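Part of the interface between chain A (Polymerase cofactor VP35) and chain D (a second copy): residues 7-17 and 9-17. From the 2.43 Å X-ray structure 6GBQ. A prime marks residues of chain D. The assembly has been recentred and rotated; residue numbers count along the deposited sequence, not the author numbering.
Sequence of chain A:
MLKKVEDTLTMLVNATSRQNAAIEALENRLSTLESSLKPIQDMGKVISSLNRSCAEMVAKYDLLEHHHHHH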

# COMPACT_ATOMS: atom_id res chain seq x y z
N ASP A 7 32.90 21.51 19.82
CA ASP A 7 32.67 21.69 18.38
C ASP A 7 32.14 20.42 17.70
O ASP A 7 31.50 20.50 16.65
N THR A 8 32.43 19.25 18.26
CA THR A 8 31.82 18.01 17.80
C THR A 8 30.36 17.98 18.27
O THR A 8 29.47 17.63 17.49
N LEU A 9 30.13 18.36 19.52
CA LEU A 9 28.77 18.43 20.07
C LEU A 9 27.85 19.30 19.22
O LEU A 9 26.75 18.88 18.90
N THR A 10 28.31 20.49 18.86
CA THR A 10 27.49 21.41 18.06
C THR A 10 27.09 20.80 16.71
O THR A 10 25.98 21.03 16.26
N MET A 11 27.98 20.02 16.09
CA MET A 11 27.66 19.30 14.84
C MET A 11 26.63 18.19 15.07
O MET A 11 25.73 17.99 14.26
N LEU A 12 26.79 17.48 16.18
CA LEU A 12 25.88 16.42 16.60
C LEU A 12 24.51 16.97 16.98
O LEU A 12 23.49 16.37 16.66
N VAL A 13 24.49 18.12 17.65
CA VAL A 13 23.23 18.83 17.92
C VAL A 13 22.53 19.24 16.61
O VAL A 13 21.32 19.10 16.49
N ASN A 14 23.29 19.74 15.64
CA ASN A 14 22.70 20.17 14.37
C ASN A 14 22.24 18.98 13.53
O ASN A 14 21.22 19.08 12.85
N ALA A 15 22.98 17.87 13.60
CA ALA A 15 22.60 16.63 12.91
C ALA A 15 21.32 16.00 13.48
O ALA A 15 20.45 15.56 12.74
N THR A 16 21.22 15.98 14.81
CA THR A 16 20.02 15.48 15.49
C THR A 16 18.80 16.35 15.16
O THR A 16 17.70 15.82 14.99
N SER A 17 19.01 17.66 15.02
CA SER A 17 17.96 18.58 14.55
C SER A 17 17.54 18.35 13.09
O SER A 17 16.36 18.46 12.76
N LEU D 9 32.43 10.90 19.88
CA LEU D 9 31.49 11.92 19.42
C LEU D 9 31.55 12.09 17.91
O LEU D 9 30.52 12.25 17.27
N THR D 10 32.75 12.04 17.34
CA THR D 10 32.94 12.09 15.88
C THR D 10 32.26 10.90 15.21
O THR D 10 31.57 11.05 14.20
N MET D 11 32.47 9.73 15.79
CA MET D 11 31.80 8.50 15.39
C MET D 11 30.28 8.65 15.35
O MET D 11 29.64 8.15 14.44
N LEU D 12 29.71 9.33 16.35
CA LEU D 12 28.27 9.60 16.40
C LEU D 12 27.82 10.62 15.36
O LEU D 12 26.71 10.52 14.83
N VAL D 13 28.67 11.61 15.07
CA VAL D 13 28.38 12.57 14.01
C VAL D 13 28.26 11.86 12.66
O VAL D 13 27.29 12.09 11.93
N ASN D 14 29.22 10.99 12.36
CA ASN D 14 29.18 10.20 11.12
C ASN D 14 28.01 9.23 11.10
O ASN D 14 27.29 9.12 10.10
N ALA D 15 27.78 8.56 12.23
CA ALA D 15 26.63 7.67 12.36
C ALA D 15 25.33 8.40 12.02
O ALA D 15 24.58 7.95 11.18
N THR D 16 25.12 9.56 12.65
CA THR D 16 23.87 10.31 12.50
C THR D 16 23.67 10.85 11.08
O THR D 16 22.52 10.99 10.62
N SER D 17 24.78 11.14 10.39
CA SER D 17 24.73 11.51 8.97
C SER D 17 24.27 10.37 8.06
O SER D 17 23.53 10.59 7.10

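What holds the two helices together? They run in nearly the same direction, 21° apart with axes 9.3 Å from each other at closest approach, and no hydrogen bond crosses between them. The contact is made by methyl groups and aliphatic chains, which bury 467 Å² counting both sides.

How does Leu12, which covers the most surface, reach its partners? Its CA-to-CB bond points sideways, but with chi1 t and chi2 p the end of the side chain comes nearer and settles as a knob among Leu9′, Leu12′, Val13′ and Thr16′. Leu12 CD2 lies 4.2 Å from Leu9′ CD2 and also 4.2 Å from Leu12′ CB, while Leu12 CD1 is 3.7 Å from Thr16′ OG1. That hydroxyl is already engaged, donating to Leu12′ O at 2.7 Å within its own helix, so it can lie beside a methyl group without lacking a partner.

What does Val13′ contribute from the other helix? In its t rotamer it places CG2 4.0 Å from Leu12 CB, 3.8 Å from Thr8 CG2 and 4.2 Å from Met11 CB. One methyl thus touches three residues of chain A, at the level where the backbones come close: Leu12 CA and Val13′ CA are 5.3 Å apart.

How are the neighbouring turns filled? Thr8, rotamer m, points toward chain D and sets CG2 3.4 Å from Leu9′ CB; its hydroxyl is hydrogen-bonded elsewhere in the structure. Leu9′, with chi1 m and chi2 t, also points inward, and its CD2 meets Leu9 CD2 at 4.3 Å. Toward the C-terminal end, Ala15 and Thr16′ point toward each other's helices, bringing Ala15 CB within 3.8 Å of Thr16′ CG2. The m rotamer of Thr16′ serves both the methyl contact and the hydroxyl's intrahelical bond.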

# COMPACT_ATOMS: atom_id res chain seq x y z
CB ASP A 7 33.95 22.17 17.69
CG ASP A 7 34.45 23.52 18.21
OD1 ASP A 7 33.71 24.22 18.94
OD2 ASP A 7 35.59 23.90 17.86
CB THR A 8 32.55 16.76 18.31
OG1 THR A 8 33.96 16.93 18.16
CG2 THR A 8 32.10 15.53 17.53
CB LEU A 9 28.76 18.94 21.51
CG LEU A 9 28.98 17.84 22.56
CD1 LEU A 9 29.38 18.45 23.89
CD2 LEU A 9 27.75 16.96 22.72
CB THR A 10 28.16 22.81 17.91
OG1 THR A 10 27.19 23.76 17.44
CG2 THR A 10 29.32 22.77 16.95
CB MET A 11 28.92 18.68 14.22
CG MET A 11 29.91 19.67 13.62
SD MET A 11 31.23 18.83 12.70
CE MET A 11 32.17 18.03 14.00
CB LEU A 12 26.49 15.67 17.78
CG LEU A 12 25.76 14.45 18.35
CD1 LEU A 12 25.32 13.48 17.26
CD2 LEU A 12 26.67 13.76 19.36
CB VAL A 13 23.45 20.05 18.86
CG1 VAL A 13 22.17 20.87 19.00
CG2 VAL A 13 23.92 19.59 20.24
CB ASN A 14 23.68 21.03 13.56
CG ASN A 14 24.03 22.33 14.27
OD1 ASN A 14 23.22 22.92 14.99
ND2 ASN A 14 25.27 22.78 14.06
CB ALA A 15 23.74 15.62 12.97
CB THR A 16 20.25 15.41 17.01
OG1 THR A 16 21.44 14.65 17.25
CG2 THR A 16 19.11 14.72 17.73
CB SER A 17 18.40 20.03 14.76
OG SER A 17 17.54 20.93 14.07
CB LEU D 9 31.75 13.27 20.11
CG LEU D 9 31.47 13.32 21.61
CD1 LEU D 9 32.22 14.48 22.25
CD2 LEU D 9 29.98 13.42 21.90
CB THR D 10 34.43 12.09 15.49
OG1 THR D 10 35.14 13.04 16.30
CG2 THR D 10 34.62 12.45 14.01
CB MET D 11 32.20 7.38 16.36
CG MET D 11 31.64 6.01 16.05
SD MET D 11 31.61 5.02 17.55
CE MET D 11 30.20 5.74 18.40
CB LEU D 12 27.84 10.07 17.79
CG LEU D 12 27.90 9.02 18.91
CD1 LEU D 12 27.78 9.67 20.28
CD2 LEU D 12 26.82 7.96 18.73
CB VAL D 13 29.43 13.70 13.96
CG1 VAL D 13 29.31 14.53 12.68
CG2 VAL D 13 29.28 14.60 15.18
CB ASN D 14 30.50 9.46 10.89
CG ASN D 14 31.66 10.41 10.66
OD1 ASN D 14 31.50 11.48 10.06
ND2 ASN D 14 32.84 10.03 11.13
CB ALA D 15 26.56 7.07 13.75
CB THR D 16 23.75 11.46 13.54
OG1 THR D 16 24.01 10.96 14.86
CG2 THR D 16 22.34 12.08 13.54
CB SER D 17 26.11 12.01 8.49
OG SER D 17 26.49 13.17 9.20